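Local coordinates for ribonucleoside-diphosphate reductase, alpha chain (Actinobacillus ureae ATCC 25976, PDB 6DQX), which probably reduces ribonucleoside diphosphates to deoxyribonucleotides, serving as the catalytic alpha subunit of a class Id ribonucleotide reductase, at residues 221-226 / 538-543; 260-265 / 341-346; 349-354 / 419-424. All blocks are in the same frame, centred on the assembly; numbering follows the deposited sequence.

Interaction 1 of 3, residues 221-226 / 538-543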
loop_
_atom_site.group_PDB
_atom_site.type_symbol
_atom_site.label_atom_id
_atom_site.label_comp_id
_atom_site.label_asym_id
_atom_site.label_seq_id
_atom_site.Cartn_x
_atom_site.Cartn_y
_atom_site.Cartn_z
ATOM N N SER A 221 27.124 5.567 -25.978
ATOM C CA SER A 221 27.848 6.590 -25.218
ATOM C C SER A 221 28.816 5.951 -24.230
ATOM O O SER A 221 29.960 6.388 -24.133
ATOM C CB SER A 221 26.865 7.536 -24.504
ATOM O OG SER A 221 27.539 8.538 -23.763
ATOM N N MET A 222 28.360 4.920 -23.516
ATOM C CA MET A 222 29.192 4.129 -22.593
ATOM C C MET A 222 30.395 3.468 -23.297
ATOM O O MET A 222 31.544 3.532 -22.811
ATOM C CB MET A 222 28.336 3.048 -21.928
ATOM C CG MET A 222 28.964 2.329 -20.753
ATOM S SD MET A 222 30.095 0.978 -21.117
ATOM C CE MET A 222 28.999 -0.255 -21.837
ATOM N N LYS A 223 30.121 2.814 -24.424
ATOM C CA LYS A 223 31.172 2.137 -25.201
ATOM C C LYS A 223 32.195 3.122 -25.790
ATOM O O LYS A 223 33.396 2.832 -25.803
ATOM C CB LYS A 223 30.559 1.267 -26.302
ATOM C CG LYS A 223 29.856 0.029 -25.753
ATOM C CD LYS A 223 29.381 -0.920 -26.847
ATOM C CE LYS A 223 28.202 -0.387 -27.637
ATOM N NZ LYS A 223 27.938 -1.247 -28.830
ATOM N N ALA A 224 31.719 4.286 -26.236
ATOM C CA ALA A 224 32.592 5.361 -26.717
ATOM C C ALA A 224 33.436 6.073 -25.624
ATOM O O ALA A 224 34.218 6.967 -25.952
ATOM C CB ALA A 224 31.782 6.381 -27.504
ATOM N N GLY A 225 33.253 5.716 -24.349
ATOM C CA GLY A 225 34.174 6.090 -23.272
ATOM C C GLY A 225 33.651 6.967 -22.142
ATOM O O GLY A 225 34.428 7.319 -21.255
ATOM N N ASP A 226 32.360 7.322 -22.140
ATOM C CA ASP A 226 31.808 8.184 -21.082
ATOM C C ASP A 226 32.097 7.590 -19.698
ATOM O O ASP A 226 31.654 6.477 -19.416
ATOM C CB ASP A 226 30.304 8.378 -21.269
ATOM C CG ASP A 226 29.715 9.372 -20.285
ATOM O OD1 ASP A 226 29.716 9.104 -19.060
ATOM O OD2 ASP A 226 29.238 10.423 -20.752
ATOM N N LEU A 538 29.642 -9.989 -23.338
ATOM C CA LEU A 538 28.491 -10.859 -23.584
ATOM C C LEU A 538 27.190 -10.061 -23.583
ATOM O O LEU A 538 26.402 -10.199 -24.501
ATOM C CB LEU A 538 28.406 -12.000 -22.572
ATOM C CG LEU A 538 27.354 -13.066 -22.867
ATOM C CD1 LEU A 538 27.689 -13.826 -24.139
ATOM C CD2 LEU A 538 27.240 -14.029 -21.701
ATOM N N TYR A 539 26.964 -9.233 -22.549
ATOM C CA TYR A 539 25.761 -8.393 -22.507
ATOM C C TYR A 539 25.684 -7.359 -23.635
ATOM O O TYR A 539 24.612 -7.115 -24.210
ATOM C CB TYR A 539 25.592 -7.722 -21.122
ATOM C CG TYR A 539 25.306 -8.699 -19.997
ATOM C CD1 TYR A 539 24.246 -9.576 -20.066
ATOM C CD2 TYR A 539 26.113 -8.754 -18.864
ATOM C CE1 TYR A 539 23.983 -10.466 -19.046
ATOM C CE2 TYR A 539 25.857 -9.648 -17.832
ATOM C CZ TYR A 539 24.787 -10.511 -17.937
ATOM O OH TYR A 539 24.488 -11.395 -16.952
ATOM N N LEU A 540 26.815 -6.768 -23.988
ATOM C CA LEU A 540 26.849 -5.838 -25.107
ATOM C C LEU A 540 26.504 -6.551 -26.429
ATOM O O LEU A 540 25.772 -6.009 -27.274
ATOM C CB LEU A 540 28.206 -5.161 -25.202
ATOM C CG LEU A 540 28.565 -4.224 -24.036
ATOM C CD1 LEU A 540 30.003 -3.734 -24.190
ATOM C CD2 LEU A 540 27.594 -3.070 -23.948
ATOM N N THR A 541 27.022 -7.754 -26.592
ATOM C CA THR A 541 26.674 -8.584 -27.754
ATOM C C THR A 541 25.177 -8.899 -27.778
ATOM O O THR A 541 24.552 -8.806 -28.842
ATOM C CB THR A 541 27.506 -9.854 -27.770
ATOM O OG1 THR A 541 28.878 -9.479 -27.966
ATOM C CG2 THR A 541 27.067 -10.806 -28.879
ATOM N N ALA A 542 24.608 -9.195 -26.605
ATOM C CA ALA A 542 23.167 -9.442 -26.488
ATOM C C ALA A 542 22.359 -8.292 -27.052
ATOM O O ALA A 542 21.463 -8.505 -27.886
ATOM C CB ALA A 542 22.767 -9.721 -25.046
ATOM N N GLU A 543 22.681 -7.064 -26.624
ATOM C CA GLU A 543 22.009 -5.885 -27.151
ATOM C C GLU A 543 22.273 -5.702 -28.642
ATOM O O GLU A 543 21.352 -5.380 -29.399
ATOM C CB GLU A 543 22.422 -4.595 -26.414
ATOM C CG GLU A 543 21.637 -3.364 -26.896
ATOM C CD GLU A 543 22.320 -2.535 -27.980
ATOM O OE1 GLU A 543 21.651 -1.647 -28.555
ATOM O OE2 GLU A 543 23.510 -2.756 -28.280
HETATM O O HOH W 1 25.851 -3.131 -27.309
#
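Lys223 reaches from the last turn of helix 216-223 across the isobutyl end of Leu540 on helix 532-544, the two side chains running past each other in opposite directions. The contact starts beyond CB, at CG, which lies 4.1 Å from Leu540 CD1. The next carbon, CD, is shared between both branches of the leucine, at 3.9 Å from Leu540 CD1 and 4.0 Å from Leu540 CD2. A bend at chi3 (-71°) turns CE, and NZ after it, out of this apolar contact. Lys223 NZ donates to a water at 3.2 Å, and that water in turn donates hydrogen bonds to Leu540 O (2.9 Å) and Glu543 OE2 (2.6 Å). Direct salt bridges run from NZ to Glu220 and Glu544. Met222, its chain bent at chi2 and chi3, crosses the leucine obliquely and touches it with CE alone, 3.8 Å from Leu540 CD2. The C-terminal end of helix 216-223 is thus joined to helix 532-544 by an apolar lysine stem, its amino group turned to a polar cluster. Glu543 OE1 is hydrogen-bonded to His216 ND1, leaving OE2 for the water. Around them, Leu219 packs on Leu540, Met222 on helix 227-243, and Tyr539 on strand 524-525.

Interaction 2 of 3, residues 260-265 / 341-346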
loop_
_atom_site.group_PDB
_atom_site.type_symbol
_atom_site.label_atom_id
_atom_site.label_comp_id
_atom_site.label_asym_id
_atom_site.label_seq_id
_atom_site.Cartn_x
_atom_site.Cartn_y
_atom_site.Cartn_z
ATOM N N ASP A 260 3.662 -4.171 -36.055
ATOM C CA ASP A 260 3.307 -2.909 -36.714
ATOM C C ASP A 260 2.170 -2.149 -36.024
ATOM O O ASP A 260 2.225 -0.905 -35.924
ATOM C CB ASP A 260 2.938 -3.134 -38.179
ATOM C CG ASP A 260 4.137 -3.495 -39.059
ATOM O OD1 ASP A 260 5.300 -3.510 -38.606
ATOM O OD2 ASP A 260 3.881 -3.823 -40.230
ATOM N N VAL A 261 1.152 -2.868 -35.556
ATOM C CA VAL A 261 -0.005 -2.209 -34.918
ATOM C C VAL A 261 0.414 -1.319 -33.753
ATOM O O VAL A 261 -0.142 -0.227 -33.588
ATOM C CB VAL A 261 -1.101 -3.199 -34.470
ATOM C CG1 VAL A 261 -0.581 -4.163 -33.412
ATOM C CG2 VAL A 261 -2.336 -2.456 -33.964
ATOM N N TYR A 262 1.405 -1.747 -32.958
ATOM C CA TYR A 262 1.826 -0.933 -31.829
ATOM C C TYR A 262 2.682 0.244 -32.266
ATOM O O TYR A 262 2.597 1.313 -31.686
ATOM C CB TYR A 262 2.555 -1.774 -30.787
ATOM C CG TYR A 262 1.675 -2.774 -30.026
ATOM C CD1 TYR A 262 0.284 -2.624 -29.934
ATOM C CD2 TYR A 262 2.258 -3.835 -29.346
ATOM C CE1 TYR A 262 -0.497 -3.518 -29.207
ATOM C CE2 TYR A 262 1.486 -4.745 -28.614
ATOM C CZ TYR A 262 0.108 -4.570 -28.538
ATOM O OH TYR A 262 -0.666 -5.411 -27.783
ATOM N N LYS A 263 3.474 0.058 -33.314
ATOM C CA LYS A 263 4.223 1.147 -33.911
ATOM C C LYS A 263 3.293 2.190 -34.513
ATOM O O LYS A 263 3.510 3.402 -34.354
ATOM C CB LYS A 263 5.180 0.611 -34.986
ATOM C CG LYS A 263 6.318 -0.205 -34.410
ATOM C CD LYS A 263 7.217 -0.728 -35.511
ATOM C CE LYS A 263 8.376 -1.474 -34.889
ATOM N NZ LYS A 263 9.230 -2.022 -35.961
ATOM N N ASP A 264 2.262 1.715 -35.200
ATOM C CA ASP A 264 1.290 2.570 -35.898
ATOM C C ASP A 264 0.531 3.490 -34.935
ATOM O O ASP A 264 0.070 4.577 -35.328
ATOM C CB ASP A 264 0.238 1.718 -36.615
ATOM C CG ASP A 264 0.788 0.955 -37.843
ATOM O OD1 ASP A 264 1.881 1.259 -38.359
ATOM O OD2 ASP A 264 0.090 0.018 -38.279
ATOM N N LYS A 265 0.349 3.011 -33.707
ATOM C CA LYS A 265 -0.481 3.669 -32.701
ATOM C C LYS A 265 0.319 4.197 -31.497
ATOM O O LYS A 265 -0.275 4.583 -30.474
ATOM C CB LYS A 265 -1.586 2.680 -32.298
ATOM C CG LYS A 265 -2.589 2.451 -33.439
ATOM C CD LYS A 265 -3.596 1.352 -33.185
ATOM C CE LYS A 265 -4.594 1.262 -34.346
ATOM N NZ LYS A 265 -5.803 0.457 -34.025
ATOM N N THR A 341 -9.565 -6.820 -23.363
ATOM C CA THR A 341 -10.661 -6.567 -24.328
ATOM C C THR A 341 -10.151 -6.019 -25.679
ATOM O O THR A 341 -10.586 -6.463 -26.748
ATOM C CB THR A 341 -11.694 -5.600 -23.742
ATOM O OG1 THR A 341 -12.213 -6.198 -22.549
ATOM C CG2 THR A 341 -12.849 -5.343 -24.767
ATOM N N ARG A 342 -9.247 -5.047 -25.635
ATOM C CA ARG A 342 -8.825 -4.374 -26.842
ATOM C C ARG A 342 -7.694 -5.049 -27.615
ATOM O O ARG A 342 -7.603 -4.871 -28.829
ATOM C CB ARG A 342 -8.468 -2.939 -26.522
ATOM C CG ARG A 342 -9.629 -2.202 -25.887
ATOM C CD ARG A 342 -9.207 -0.851 -25.387
ATOM N NE ARG A 342 -9.043 0.141 -26.431
ATOM C CZ ARG A 342 -7.934 0.829 -26.721
ATOM N NH1 ARG A 342 -6.783 0.669 -26.083
ATOM N NH2 ARG A 342 -8.000 1.732 -27.677
ATOM N N HIS A 343 -6.828 -5.789 -26.907
ATOM C CA HIS A 343 -5.604 -6.376 -27.473
ATOM C C HIS A 343 -5.690 -7.878 -27.703
ATOM O O HIS A 343 -5.167 -8.378 -28.695
ATOM C CB HIS A 343 -4.408 -6.141 -26.522
ATOM C CG HIS A 343 -3.958 -4.716 -26.455
ATOM N ND1 HIS A 343 -4.623 -3.730 -25.749
ATOM C CD2 HIS A 343 -2.876 -4.128 -26.989
ATOM C CE1 HIS A 343 -3.963 -2.586 -25.884
ATOM N NE2 HIS A 343 -2.901 -2.805 -26.637
ATOM N N ARG A 344 -6.276 -8.599 -26.752
ATOM C CA ARG A 344 -6.287 -10.053 -26.740
ATOM C C ARG A 344 -4.882 -10.657 -26.935
ATOM O O ARG A 344 -4.697 -11.618 -27.686
ATOM C CB ARG A 344 -7.272 -10.577 -27.798
ATOM C CG ARG A 344 -8.690 -10.049 -27.654
ATOM C CD ARG A 344 -9.671 -10.810 -28.553
ATOM N NE ARG A 344 -9.860 -12.150 -28.009
ATOM C CZ ARG A 344 -10.734 -12.490 -27.057
ATOM N NH1 ARG A 344 -11.609 -11.621 -26.567
ATOM N NH2 ARG A 344 -10.761 -13.733 -26.604
ATOM N N ALA A 345 -3.875 -10.076 -26.279
ATOM C CA ALA A 345 -2.504 -10.579 -26.434
ATOM C C ALA A 345 -2.347 -11.994 -25.883
ATOM O O ALA A 345 -2.860 -12.298 -24.804
ATOM C CB ALA A 345 -1.512 -9.645 -25.759
ATOM N N LEU A 346 -1.690 -12.872 -26.658
ATOM C CA LEU A 346 -1.349 -14.221 -26.226
ATOM C C LEU A 346 0.180 -14.443 -26.190
ATOM O O LEU A 346 0.969 -13.753 -26.878
ATOM C CB LEU A 346 -1.965 -15.279 -27.154
ATOM C CG LEU A 346 -3.459 -15.092 -27.529
ATOM C CD1 LEU A 346 -3.881 -16.178 -28.505
ATOM C CD2 LEU A 346 -4.320 -15.086 -26.270
#
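Tyr262 and His343 are the pair with the nearest CA atoms, 10.2 Å apart, so helix 260-264 and the last turn of helix 334-343 meet through long side chains rather than close backbones. Both residues hold CG anti to the carbonyl carbon (chi1 -69° for Tyr262 and -70° for His343), and both rings project into the gap. They meet rim to rim: the centroids are 5.4 Å apart, the planes are inclined at 53°, and neither ring lies over the face of the other. Tyr262 CE1 comes in the plane of the imidazole at its edge, 3.6 Å from His343 NE2. The modelled approach of the phenol oxygen to the CD2 corner of the imidazole is too short to be trusted in detail. No hydrogen bond joins the two rings. Tyr262 OH is instead bonded to Thr409 OG1, and His343 ND1 to Phe339, one turn back in its own helix. Thr409 also makes a backbone hydrogen bond with His343, so one residue ties to both sides, and the Tyr262 side chain also touches Phe339 and Pro281. Chemically, then, this is a buried edge-to-edge contact of two polar aromatic rings, while Tyr262 OH and His343 ND1 find their partners in residues outside the pair.

Interaction 3 of 3, residues 349-354 / 419-424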
loop_
_atom_site.group_PDB
_atom_site.type_symbol
_atom_site.label_atom_id
_atom_site.label_comp_id
_atom_site.label_asym_id
_atom_site.label_seq_id
_atom_site.Cartn_x
_atom_site.Cartn_y
_atom_site.Cartn_z
ATOM N N GLY A 349 4.312 -20.415 -25.909
ATOM C CA GLY A 349 5.734 -20.676 -25.716
ATOM C C GLY A 349 6.125 -22.086 -26.079
ATOM O O GLY A 349 5.382 -22.800 -26.763
ATOM N N VAL A 350 7.286 -22.513 -25.560
ATOM C CA VAL A 350 7.836 -23.833 -25.830
ATOM C C VAL A 350 8.552 -24.384 -24.626
ATOM O O VAL A 350 8.906 -23.634 -23.712
ATOM C CB VAL A 350 8.899 -23.810 -26.993
ATOM C CG1 VAL A 350 8.250 -23.253 -28.256
ATOM C CG2 VAL A 350 10.136 -23.004 -26.617
ATOM N N LEU A 351 8.707 -25.698 -24.614
ATOM C CA LEU A 351 9.680 -26.361 -23.731
ATOM C C LEU A 351 10.258 -27.570 -24.446
ATOM O O LEU A 351 9.833 -27.906 -25.550
ATOM C CB LEU A 351 9.034 -26.740 -22.390
ATOM C CG LEU A 351 7.659 -27.392 -22.411
ATOM C CD1 LEU A 351 7.714 -28.855 -22.767
ATOM C CD2 LEU A 351 6.982 -27.218 -21.042
ATOM N N GLY A 352 11.296 -28.160 -23.864
ATOM C CA GLY A 352 11.880 -29.368 -24.415
ATOM C C GLY A 352 12.808 -29.136 -25.588
ATOM O O GLY A 352 13.037 -30.065 -26.359
ATOM N N TRP A 353 13.324 -27.915 -25.761
ATOM C CA TRP A 353 14.304 -27.643 -26.834
ATOM C C TRP A 353 15.546 -28.535 -26.723
ATOM O O TRP A 353 15.924 -29.218 -27.683
ATOM C CB TRP A 353 14.729 -26.179 -26.767
ATOM C CG TRP A 353 15.860 -25.711 -27.657
ATOM C CD1 TRP A 353 16.933 -24.952 -27.266
ATOM C CD2 TRP A 353 16.025 -25.931 -29.072
ATOM N NE1 TRP A 353 17.753 -24.679 -28.348
ATOM C CE2 TRP A 353 17.210 -25.260 -29.466
ATOM C CE3 TRP A 353 15.275 -26.599 -30.043
ATOM C CZ2 TRP A 353 17.688 -25.277 -30.801
ATOM C CZ3 TRP A 353 15.774 -26.629 -31.378
ATOM C CH2 TRP A 353 16.950 -25.957 -31.726
ATOM N N HIS A 354 16.188 -28.538 -25.552
ATOM C CA HIS A 354 17.388 -29.353 -25.388
ATOM C C HIS A 354 17.051 -30.845 -25.512
ATOM O O HIS A 354 17.799 -31.611 -26.153
ATOM C CB HIS A 354 18.087 -29.050 -24.075
ATOM C CG HIS A 354 19.509 -29.486 -24.038
ATOM N ND1 HIS A 354 20.254 -29.475 -22.879
ATOM C CD2 HIS A 354 20.344 -29.923 -25.019
ATOM C CE1 HIS A 354 21.482 -29.883 -23.144
ATOM N NE2 HIS A 354 21.562 -30.167 -24.433
ATOM N N SER A 419 8.501 -25.785 -13.599
ATOM C CA SER A 419 7.484 -26.712 -13.086
ATOM C C SER A 419 6.727 -27.392 -14.213
ATOM O O SER A 419 6.428 -28.593 -14.142
ATOM C CB SER A 419 6.517 -25.990 -12.142
ATOM O OG SER A 419 7.247 -25.445 -11.051
ATOM N N SER A 420 6.416 -26.630 -15.265
ATOM C CA SER A 420 5.681 -27.173 -16.391
ATOM C C SER A 420 6.472 -28.276 -17.105
ATOM O O SER A 420 5.896 -29.279 -17.500
ATOM C CB SER A 420 5.304 -26.069 -17.376
ATOM O OG SER A 420 4.517 -25.088 -16.737
ATOM N N SER A 421 7.787 -28.101 -17.212
ATOM C CA SER A 421 8.668 -29.113 -17.805
ATOM C C SER A 421 8.715 -30.378 -16.951
ATOM O O SER A 421 8.716 -31.501 -17.474
ATOM C CB SER A 421 10.089 -28.559 -17.991
ATOM O OG SER A 421 10.139 -27.748 -19.144
ATOM N N PHE A 422 8.754 -30.198 -15.634
ATOM C CA PHE A 422 8.693 -31.340 -14.721
ATOM C C PHE A 422 7.418 -32.162 -14.968
ATOM O O PHE A 422 7.499 -33.361 -15.204
ATOM C CB PHE A 422 8.759 -30.891 -13.263
ATOM C CG PHE A 422 8.679 -32.038 -12.286
ATOM C CD1 PHE A 422 9.675 -33.008 -12.264
ATOM C CD2 PHE A 422 7.596 -32.162 -11.417
ATOM C CE1 PHE A 422 9.611 -34.082 -11.376
ATOM C CE2 PHE A 422 7.526 -33.224 -10.528
ATOM C CZ PHE A 422 8.533 -34.187 -10.509
ATOM N N ILE A 423 6.274 -31.485 -14.959
ATOM C CA ILE A 423 4.963 -32.120 -15.152
ATOM C C ILE A 423 4.939 -32.917 -16.464
ATOM O O ILE A 423 4.479 -34.062 -16.503
ATOM C CB ILE A 423 3.823 -31.080 -15.100
ATOM C CG1 ILE A 423 3.628 -30.538 -13.666
ATOM C CG2 ILE A 423 2.498 -31.642 -15.626
ATOM C CD1 ILE A 423 2.810 -29.270 -13.585
ATOM N N LEU A 424 5.477 -32.317 -17.523
ATOM C CA LEU A 424 5.425 -32.909 -18.865
ATOM C C LEU A 424 6.638 -33.775 -19.190
ATOM O O LEU A 424 7.423 -33.489 -20.101
ATOM C CB LEU A 424 5.188 -31.799 -19.906
ATOM C CG LEU A 424 4.624 -32.270 -21.241
ATOM C CD1 LEU A 424 3.216 -32.812 -21.063
ATOM C CD2 LEU A 424 4.621 -31.123 -22.244
#
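Leu351 takes the crowded position for its first torsion, with CG between the backbone N and the carbonyl carbon (chi1 45°), and this swings its isobutyl group toward helix 418-423. Leu424, just past the end of that helix, has CG anti to the backbone N (chi1 -159°), which brings its CD2 methyl, but not CD1, to the strand residue. The leucines cross at about a right angle and touch by single branches, Leu351 CD1 lying 3.9 Å from Leu424 CD2. The other branch turns to the helix itself: Leu351 CD2 is 4.1 Å from Ser420 C and 4.0 Å from Ser421 N, so it packs against main chain as well as side chain. Ser421 stands beside the stem of the leucine, with its OG 3.6 Å from Leu351 CB and 3.7 Å from Leu351 CD2. These are van der Waals contacts, and no hydrogen bond crosses between the segments. The close approach of the backbones, 6.6 Å between the CA atoms of Leu351 and Ser421, fits the presence of small serines on the helix surface. Ser421 OG is hydrogen-bonded to Thr417 OG1 and to the carbonyl of Ser428, a residue that also bonds to the backbone of Gly352, the N-cap of helix 353-359. Leu351 is the last residue of strand 347-351, which runs parallel to strand 288-296; its backbone bonds to Met295 and to Leu297, just beyond that strand. Ser86 of strand 85-87 touches Leu351, Ser420 and Leu424 together, while Val350 packs on helix 367-395, and Ile423 on helix 35-44.

Overall arrangement
Interaction 1 joins helices 216-223 and 532-544, and the chain between them contains both other contacts: interaction 2 (260-265 / 341-346) closes before interaction 3 (349-354 / 419-424) opens. The centres of interactions 1 and 2 are about 31 Å apart, those of interactions 1 and 3 about 33 Å, and those of interactions 2 and 3 about 28 Å. Interactions 1 and 3 lie on opposite sides of the chain's centre. None touches another in space, but helix 334-343 of interaction 2 is followed, after a three-residue link, by strand 347-351 of interaction 3. That strand belongs to the mixed ten-stranded sheet, consistent with the alpha/beta barrel of ribonucleotide reductases. The three contacts thus tie distant sequence regions together at separate places around the barrel domain.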